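Local atomic coordinates of formate dehydrogenase (Pyrobaculum aerophilum, PDB entry 1QP8), a protein that binds NADPH and probably works as a D-isomer-specific 2-hydroxyacid dehydrogenase, perhaps reducing glyoxylate or hydroxypyruvate. Residues A[222-227]-A[253-258]; A[54-57]-A[63-66]; A[92-97]-A[175-180]. All blocks are in the same frame, centred on the assembly; numbering follows the deposited sequence.

Interaction 1: residues A[222-227]-A[253-258]; sequences RILKER and PNVVAT
L224 is the residue of helix 217-226 that meets N254 and V255, offering its backbone carbonyl to one and its methyl groups to both. Two residues earlier, the exposed R222 directs its NE to E226 OE2, one turn on, in a weak bond that is part of a salt bridge. I223 O then accepts from the backbone N of both E226 and R227. At L224, CG stands anti to the carbonyl carbon (chi1 -87°), which sends the two methyls toward the strand. CD1 packs on V255 CG2 at 3.4 Å, the two side chains crossing at about a right angle, while CD2 runs alongside the N254 amide in the opposite sense. The polar grip is N254 ND2 to L224 O, 3.0 Å long and close to straight at 162°; the acceptor lies in the amide plane of N254, and the donor stands 20° off the carbonyl plane. The same ND2 also bonds F230 O, so one buried amide nitrogen ties together helix and following loop. With an alanine in place of N254, L224 O and F230 O would probably lose this shared donor, and a gap would open beside L224 CD2. Farther along, R227 NH1 turns away to A198 O. Strand 255-257, an outer strand of the six-stranded Rossmann-type sheet within this chain, pairs with 231-234; L224 also touches F232 of that neighbouring strand and F249 of helix 247-250.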
loop_
_atom_site.group_PDB
_atom_site.type_symbol
_atom_site.label_atom_id
_atom_site.label_comp_id
_atom_site.label_asym_id
_atom_site.label_seq_id
_atom_site.Cartn_x
_atom_site.Cartn_y
_atom_site.Cartn_z
ATOM N N ARG A 222 -21.347 -9.255 -12.956
ATOM C CA ARG A 222 -21.204 -9.599 -14.348
ATOM C C ARG A 222 -19.812 -9.407 -14.896
ATOM O O ARG A 222 -19.279 -10.300 -15.551
ATOM C CB ARG A 222 -22.177 -8.799 -15.192
ATOM C CG ARG A 222 -21.806 -8.814 -16.647
ATOM C CD ARG A 222 -22.828 -8.129 -17.493
ATOM N NE ARG A 222 -22.271 -7.876 -18.810
ATOM C CZ ARG A 222 -22.987 -7.562 -19.879
ATOM N NH1 ARG A 222 -24.307 -7.465 -19.788
ATOM N NH2 ARG A 222 -22.372 -7.350 -21.038
ATOM N N ILE A 223 -19.213 -8.246 -14.658
ATOM C CA ILE A 223 -17.880 -8.038 -15.198
ATOM C C ILE A 223 -16.882 -8.971 -14.529
ATOM O O ILE A 223 -15.931 -9.425 -15.163
ATOM C CB ILE A 223 -17.399 -6.580 -15.054
ATOM C CG1 ILE A 223 -16.193 -6.365 -15.970
ATOM C CG2 ILE A 223 -17.008 -6.276 -13.620
ATOM C CD1 ILE A 223 -15.627 -4.969 -15.934
ATOM N N LEU A 224 -17.102 -9.268 -13.249
ATOM C CA LEU A 224 -16.202 -10.162 -12.541
ATOM C C LEU A 224 -16.235 -11.520 -13.193
ATOM O O LEU A 224 -15.197 -12.156 -13.327
ATOM C CB LEU A 224 -16.592 -10.286 -11.077
ATOM C CG LEU A 224 -15.977 -9.209 -10.194
ATOM C CD1 LEU A 224 -16.664 -9.206 -8.835
ATOM C CD2 LEU A 224 -14.498 -9.463 -10.078
ATOM N N LYS A 225 -17.423 -11.959 -13.610
ATOM C CA LYS A 225 -17.560 -13.264 -14.264
ATOM C C LYS A 225 -17.057 -13.270 -15.700
ATOM O O LYS A 225 -16.940 -14.332 -16.306
ATOM C CB LYS A 225 -19.014 -13.723 -14.270
ATOM C CG LYS A 225 -19.521 -14.242 -12.945
ATOM C CD LYS A 225 -21.026 -14.373 -12.971
ATOM C CE LYS A 225 -21.559 -14.875 -11.643
ATOM N NZ LYS A 225 -23.043 -14.692 -11.524
ATOM N N GLU A 226 -16.772 -12.094 -16.250
ATOM C CA GLU A 226 -16.281 -12.009 -17.619
ATOM C C GLU A 226 -14.785 -11.782 -17.671
ATOM O O GLU A 226 -14.091 -12.367 -18.499
ATOM C CB GLU A 226 -16.950 -10.868 -18.379
ATOM C CG GLU A 226 -18.459 -10.919 -18.437
ATOM C CD GLU A 226 -18.998 -9.883 -19.395
ATOM O OE1 GLU A 226 -18.274 -8.889 -19.634
ATOM O OE2 GLU A 226 -20.130 -10.058 -19.898
ATOM N N ARG A 227 -14.284 -10.913 -16.806
ATOM C CA ARG A 227 -12.863 -10.621 -16.807
ATOM C C ARG A 227 -12.163 -11.198 -15.587
ATOM O O ARG A 227 -12.158 -10.611 -14.506
ATOM C CB ARG A 227 -12.658 -9.105 -16.934
ATOM C CG ARG A 227 -13.161 -8.596 -18.286
ATOM C CD ARG A 227 -13.852 -7.233 -18.258
ATOM N NE ARG A 227 -12.922 -6.127 -18.465
ATOM C CZ ARG A 227 -13.248 -4.975 -19.041
ATOM N NH1 ARG A 227 -14.483 -4.769 -19.477
ATOM N NH2 ARG A 227 -12.335 -4.028 -19.179
ATOM N N PRO A 253 -12.698 -15.969 -7.283
ATOM C CA PRO A 253 -11.269 -15.788 -7.053
ATOM C C PRO A 253 -10.733 -14.398 -7.331
ATOM O O PRO A 253 -9.679 -14.034 -6.821
ATOM C CB PRO A 253 -10.633 -16.886 -7.902
ATOM C CG PRO A 253 -11.677 -17.209 -8.910
ATOM C CD PRO A 253 -12.946 -17.148 -8.120
ATOM N N ASN A 254 -11.451 -13.606 -8.113
ATOM C CA ASN A 254 -10.979 -12.258 -8.394
ATOM C C ASN A 254 -11.663 -11.195 -7.550
ATOM O O ASN A 254 -11.919 -10.082 -8.016
ATOM C CB ASN A 254 -11.110 -11.940 -9.881
ATOM C CG ASN A 254 -12.471 -12.274 -10.434
ATOM O OD1 ASN A 254 -13.168 -13.180 -9.940
ATOM N ND2 ASN A 254 -12.857 -11.562 -11.492
ATOM N N VAL A 255 -11.962 -11.549 -6.300
ATOM C CA VAL A 255 -12.557 -10.601 -5.372
ATOM C C VAL A 255 -11.769 -10.607 -4.069
ATOM O O VAL A 255 -11.329 -11.657 -3.619
ATOM C CB VAL A 255 -14.033 -10.929 -5.046
ATOM C CG1 VAL A 255 -14.506 -10.052 -3.897
ATOM C CG2 VAL A 255 -14.921 -10.691 -6.261
ATOM N N VAL A 256 -11.558 -9.430 -3.493
ATOM C CA VAL A 256 -10.872 -9.323 -2.218
ATOM C C VAL A 256 -11.918 -8.642 -1.375
ATOM O O VAL A 256 -12.461 -7.610 -1.769
ATOM C CB VAL A 256 -9.641 -8.418 -2.259
ATOM C CG1 VAL A 256 -9.191 -8.131 -0.827
ATOM C CG2 VAL A 256 -8.497 -9.095 -3.054
ATOM N N ALA A 257 -12.207 -9.204 -0.211
ATOM C CA ALA A 257 -13.237 -8.625 0.619
ATOM C C ALA A 257 -12.888 -8.522 2.090
ATOM O O ALA A 257 -12.288 -9.428 2.667
ATOM C CB ALA A 257 -14.488 -9.418 0.451
ATOM N N THR A 258 -13.265 -7.396 2.687
ATOM C CA THR A 258 -13.045 -7.153 4.103
ATOM C C THR A 258 -14.394 -6.723 4.667
ATOM O O THR A 258 -15.193 -6.068 3.986
ATOM C CB THR A 258 -11.956 -6.082 4.370
ATOM O OG1 THR A 258 -12.245 -4.887 3.637
ATOM C CG2 THR A 258 -10.598 -6.615 3.977
#

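Interaction 2: residues A[54-57]-A[63-66]; sequences IQVV and HLPW
V56 reaches toward L64 tip to tip, its CG2 meeting L64 CD1 at 3.9 Å, and this pair is the close-packed half of the contact. With CG1 anti to the backbone N (chi1 -174°), the two methyls of V56 fork: CG2 goes to the leucine, and CG1 goes to the imidazole of H63. L64 is backed in turn by W66, since its CB sits 3.8 Å above one face of the indole, offset toward the rim. V75 touches V56, L64 and W66, and Y300 stacks on the indole, so this half is enclosed by hydrophobic groups from several parts of the chain. The backbone of V56 is held as well: Q55 NE2 donates to V56 O over 3.0 Å at 159°, coming from above the carbonyl plane although the oxygen lies in the plane of the amide, and Q55 OE1 accepts from N281 in helix 268-286.

Strand 54-55 pairs in parallel with 75-76 in the substrate-binding domain of the D-2-hydroxyacid dehydrogenase fold. The chain leaving that strand turns toward the cofactor cleft before coming back through 63-66, and in relatives this turn contributes to the substrate site.

The looser half belongs to H63, which is partly exposed. V56 CG1 lies at the edge of its ring, near the ring plane, 4.0 Å from NE2, a touch without a polar component. CG of H63 lies between the backbone N and carbonyl carbon (chi1 59°), and the ring thereby swings nearer to V56 than its CB. NE2 has a weak hydrogen bond to S38 O, while R39 and T58 also touch the side chain. The NADPH-binding R211 is about 6 Å from it, side chain to side chain.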
loop_
_atom_site.group_PDB
_atom_site.type_symbol
_atom_site.label_atom_id
_atom_site.label_comp_id
_atom_site.label_asym_id
_atom_site.label_seq_id
_atom_site.Cartn_x
_atom_site.Cartn_y
_atom_site.Cartn_z
ATOM N N ILE A 54 -29.240 17.143 14.848
ATOM C CA ILE A 54 -28.868 15.740 14.979
ATOM C C ILE A 54 -27.443 15.531 14.497
ATOM O O ILE A 54 -27.173 15.604 13.291
ATOM C CB ILE A 54 -29.786 14.815 14.161
ATOM C CG1 ILE A 54 -31.203 14.813 14.757
ATOM C CG2 ILE A 54 -29.245 13.400 14.171
ATOM C CD1 ILE A 54 -32.202 13.930 13.991
ATOM N N GLN A 55 -26.532 15.285 15.438
ATOM C CA GLN A 55 -25.134 15.046 15.111
ATOM C C GLN A 55 -24.932 13.556 14.988
ATOM O O GLN A 55 -25.162 12.812 15.950
ATOM C CB GLN A 55 -24.209 15.561 16.209
ATOM C CG GLN A 55 -22.729 15.255 15.957
ATOM C CD GLN A 55 -22.197 15.968 14.724
ATOM O OE1 GLN A 55 -22.193 17.205 14.665
ATOM N NE2 GLN A 55 -21.751 15.194 13.729
ATOM N N VAL A 56 -24.500 13.125 13.807
ATOM C CA VAL A 56 -24.248 11.718 13.561
ATOM C C VAL A 56 -22.755 11.445 13.707
ATOM O O VAL A 56 -21.923 12.239 13.283
ATOM C CB VAL A 56 -24.700 11.302 12.139
ATOM C CG1 VAL A 56 -24.552 9.784 11.976
ATOM C CG2 VAL A 56 -26.148 11.726 11.899
ATOM N N VAL A 57 -22.423 10.313 14.310
ATOM C CA VAL A 57 -21.033 9.923 14.519
ATOM C C VAL A 57 -20.348 9.408 13.250
ATOM O O VAL A 57 -19.169 9.662 13.025
ATOM C CB VAL A 57 -20.948 8.828 15.595
ATOM C CG1 VAL A 57 -19.499 8.624 16.023
ATOM C CG2 VAL A 57 -21.811 9.216 16.783
ATOM N N HIS A 63 -27.992 5.944 5.836
ATOM C CA HIS A 63 -28.706 5.046 6.733
ATOM C C HIS A 63 -29.811 5.716 7.562
ATOM O O HIS A 63 -30.651 5.034 8.150
ATOM C CB HIS A 63 -27.725 4.363 7.674
ATOM C CG HIS A 63 -26.941 5.319 8.505
ATOM N ND1 HIS A 63 -25.940 6.107 7.981
ATOM C CD2 HIS A 63 -27.034 5.646 9.815
ATOM C CE1 HIS A 63 -25.445 6.877 8.934
ATOM N NE2 HIS A 63 -26.092 6.617 10.057
ATOM N N LEU A 64 -29.819 7.043 7.619
ATOM C CA LEU A 64 -30.838 7.750 8.391
ATOM C C LEU A 64 -32.219 7.713 7.752
ATOM O O LEU A 64 -32.359 7.878 6.538
ATOM C CB LEU A 64 -30.448 9.210 8.564
ATOM C CG LEU A 64 -29.190 9.569 9.340
ATOM C CD1 LEU A 64 -29.054 11.095 9.316
ATOM C CD2 LEU A 64 -29.286 9.070 10.775
ATOM N N PRO A 65 -33.266 7.537 8.572
ATOM C CA PRO A 65 -34.653 7.488 8.098
ATOM C C PRO A 65 -34.936 8.551 7.053
ATOM O O PRO A 65 -35.492 8.263 6.003
ATOM C CB PRO A 65 -35.456 7.761 9.346
ATOM C CG PRO A 65 -34.634 7.182 10.420
ATOM C CD PRO A 65 -33.213 7.548 10.045
ATOM N N TRP A 66 -34.556 9.784 7.351
ATOM C CA TRP A 66 -34.771 10.904 6.443
ATOM C C TRP A 66 -36.245 11.171 6.184
ATOM O O TRP A 66 -36.712 12.295 6.364
ATOM C CB TRP A 66 -34.042 10.688 5.111
ATOM C CG TRP A 66 -32.605 11.061 5.189
ATOM C CD1 TRP A 66 -31.533 10.253 4.941
ATOM C CD2 TRP A 66 -32.058 12.337 5.579
ATOM N NE1 TRP A 66 -30.354 10.939 5.157
ATOM C CE2 TRP A 66 -30.650 12.221 5.549
ATOM C CE3 TRP A 66 -32.636 13.557 5.955
ATOM C CZ2 TRP A 66 -29.793 13.285 5.878
ATOM C CZ3 TRP A 66 -31.787 14.618 6.287
ATOM C CH2 TRP A 66 -30.378 14.473 6.247
#

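Interaction 3: residues A[92-97]-A[175-180]; sequences ALLLAP and ARAAVC
A92 O accepts from the backbone N of A96 at 3.0 Å, closing the helical turn that presents L94 to A177 and V179 of strand 177-180. The contact itself is apolar and buried, and L94 supplies all of the helix's share. The first torsion of L94 (chi1 167°) carries CG away from the backbone N, and chi2 at 62° then spreads the two methyls along the strand. CD1 meets A177 CB at 4.0 Å, and CD2 meets V179 CG2 at 4.2 Å. One leucine thus spans two strand residues that are two apart, passing over the intervening A178, whose CB points away from the helix. Against V179 the side chain lies crosswise, at about a right angle. A177 offers its single methyl at one end, whereas at the other the valine uses CG2, the branch that stands beside its own backbone N.

Strand 177-180 runs between 126-130 and 205-208 in the parallel sheet of the Rossmann-type nucleotide-binding domain, and helix 83-98 packs across this part of it. V205 and V207 on the neighbouring strand, and L143 of helix 135-145, also touch L94, so the leucine is wedged into a hydrophobic layer built by several elements. V179 additionally packs on V139 of that helix.

The helix is kinked at P97, whose nitrogen has no bond to the preceding turn. Just before the strand, R176 makes a salt bridge to D203. Elsewhere around the helix, A92 and L93 pack on I101 of the second subunit, and A96 meets A96 of that subunit.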
loop_
_atom_site.group_PDB
_atom_site.type_symbol
_atom_site.label_atom_id
_atom_site.label_comp_id
_atom_site.label_asym_id
_atom_site.label_seq_id
_atom_site.Cartn_x
_atom_site.Cartn_y
_atom_site.Cartn_z
ATOM N N ALA A 92 -4.084 -0.079 0.863
ATOM C CA ALA A 92 -3.767 -1.476 1.128
ATOM C C ALA A 92 -4.668 -2.322 0.254
ATOM O O ALA A 92 -4.220 -3.244 -0.420
ATOM C CB ALA A 92 -4.014 -1.796 2.589
ATOM N N LEU A 93 -5.950 -1.992 0.267
ATOM C CA LEU A 93 -6.911 -2.722 -0.543
ATOM C C LEU A 93 -6.528 -2.706 -2.004
ATOM O O LEU A 93 -6.841 -3.630 -2.743
ATOM C CB LEU A 93 -8.315 -2.137 -0.407
ATOM C CG LEU A 93 -9.249 -2.901 0.532
ATOM C CD1 LEU A 93 -10.659 -2.329 0.416
ATOM C CD2 LEU A 93 -9.239 -4.392 0.172
ATOM N N LEU A 94 -5.850 -1.653 -2.424
ATOM C CA LEU A 94 -5.441 -1.534 -3.807
ATOM C C LEU A 94 -4.146 -2.285 -4.101
ATOM O O LEU A 94 -4.096 -3.151 -4.978
ATOM C CB LEU A 94 -5.275 -0.059 -4.155
ATOM C CG LEU A 94 -4.559 0.260 -5.466
ATOM C CD1 LEU A 94 -5.346 -0.315 -6.634
ATOM C CD2 LEU A 94 -4.399 1.777 -5.595
ATOM N N LEU A 95 -3.099 -1.954 -3.361
ATOM C CA LEU A 95 -1.803 -2.566 -3.580
ATOM C C LEU A 95 -1.727 -4.082 -3.368
ATOM O O LEU A 95 -0.959 -4.753 -4.047
ATOM C CB LEU A 95 -0.753 -1.879 -2.695
ATOM C CG LEU A 95 -0.631 -0.351 -2.752
ATOM C CD1 LEU A 95 0.546 0.097 -1.913
ATOM C CD2 LEU A 95 -0.443 0.083 -4.177
ATOM N N ALA A 96 -2.503 -4.625 -2.432
ATOM C CA ALA A 96 -2.450 -6.062 -2.166
ATOM C C ALA A 96 -2.709 -6.862 -3.425
ATOM O O ALA A 96 -1.930 -7.750 -3.773
ATOM C CB ALA A 96 -3.445 -6.456 -1.082
ATOM N N PRO A 97 -3.823 -6.579 -4.117
ATOM C CA PRO A 97 -4.139 -7.301 -5.352
ATOM C C PRO A 97 -3.363 -6.717 -6.535
ATOM O O PRO A 97 -2.913 -7.451 -7.424
ATOM C CB PRO A 97 -5.647 -7.081 -5.539
ATOM C CG PRO A 97 -6.106 -6.306 -4.318
ATOM C CD PRO A 97 -4.901 -5.643 -3.750
ATOM N N ALA A 175 -8.684 2.936 -17.471
ATOM C CA ALA A 175 -7.999 3.106 -16.203
ATOM C C ALA A 175 -7.577 1.713 -15.724
ATOM O O ALA A 175 -8.290 0.721 -15.951
ATOM C CB ALA A 175 -8.916 3.771 -15.198
ATOM N N ARG A 176 -6.409 1.631 -15.088
ATOM C CA ARG A 176 -5.927 0.350 -14.593
ATOM C C ARG A 176 -6.344 0.126 -13.151
ATOM O O ARG A 176 -6.122 -0.951 -12.595
ATOM C CB ARG A 176 -4.406 0.244 -14.729
ATOM C CG ARG A 176 -3.984 0.027 -16.169
ATOM C CD ARG A 176 -2.472 0.051 -16.401
ATOM N NE ARG A 176 -1.759 -1.177 -16.029
ATOM C CZ ARG A 176 -2.268 -2.411 -16.069
ATOM N NH1 ARG A 176 -3.526 -2.630 -16.451
ATOM N NH2 ARG A 176 -1.491 -3.444 -15.760
ATOM N N ALA A 177 -6.984 1.134 -12.563
ATOM C CA ALA A 177 -7.426 1.052 -11.184
ATOM C C ALA A 177 -8.346 2.190 -10.817
ATOM O O ALA A 177 -8.339 3.238 -11.446
ATOM C CB ALA A 177 -6.237 1.078 -10.273
ATOM N N ALA A 178 -9.116 1.980 -9.763
ATOM C CA ALA A 178 -10.038 2.979 -9.283
ATOM C C ALA A 178 -10.216 2.769 -7.795
ATOM O O ALA A 178 -10.300 1.635 -7.327
ATOM C CB ALA A 178 -11.368 2.830 -9.987
ATOM N N VAL A 179 -10.244 3.867 -7.053
ATOM C CA VAL A 179 -10.457 3.831 -5.617
ATOM C C VAL A 179 -11.750 4.611 -5.433
ATOM O O VAL A 179 -11.756 5.835 -5.552
ATOM C CB VAL A 179 -9.324 4.558 -4.862
ATOM C CG1 VAL A 179 -9.722 4.792 -3.410
ATOM C CG2 VAL A 179 -8.043 3.740 -4.938
ATOM N N CYS A 180 -12.852 3.915 -5.178
ATOM C CA CYS A 180 -14.122 4.601 -4.997
ATOM C C CYS A 180 -14.384 4.916 -3.529
ATOM O O CYS A 180 -14.194 4.069 -2.656
ATOM C CB CYS A 180 -15.280 3.777 -5.560
ATOM S SG CYS A 180 -16.890 4.564 -5.230
#

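Overall arrangement
Interactions 1 and 3 belong to the nucleotide-binding domain and reach the same parallel sheet, at strands 255-257 and 177-180; their centres are 13 Å apart. They touch directly: V256 CG1 lies 3.9 Å from L93 CD2, so helix 83-98 bears on both strands, and both contacts also meet the second subunit. Interaction 2 lies on the opposite side of the chain's centre, its centre 32 Å from that of interaction 1 and 30 Å from that of interaction 3. The cofactor occupies the cleft between: NADPH is about 8 Å from the side chain of H63 and about 9 Å from that of V179, one residue from each side of the cleft.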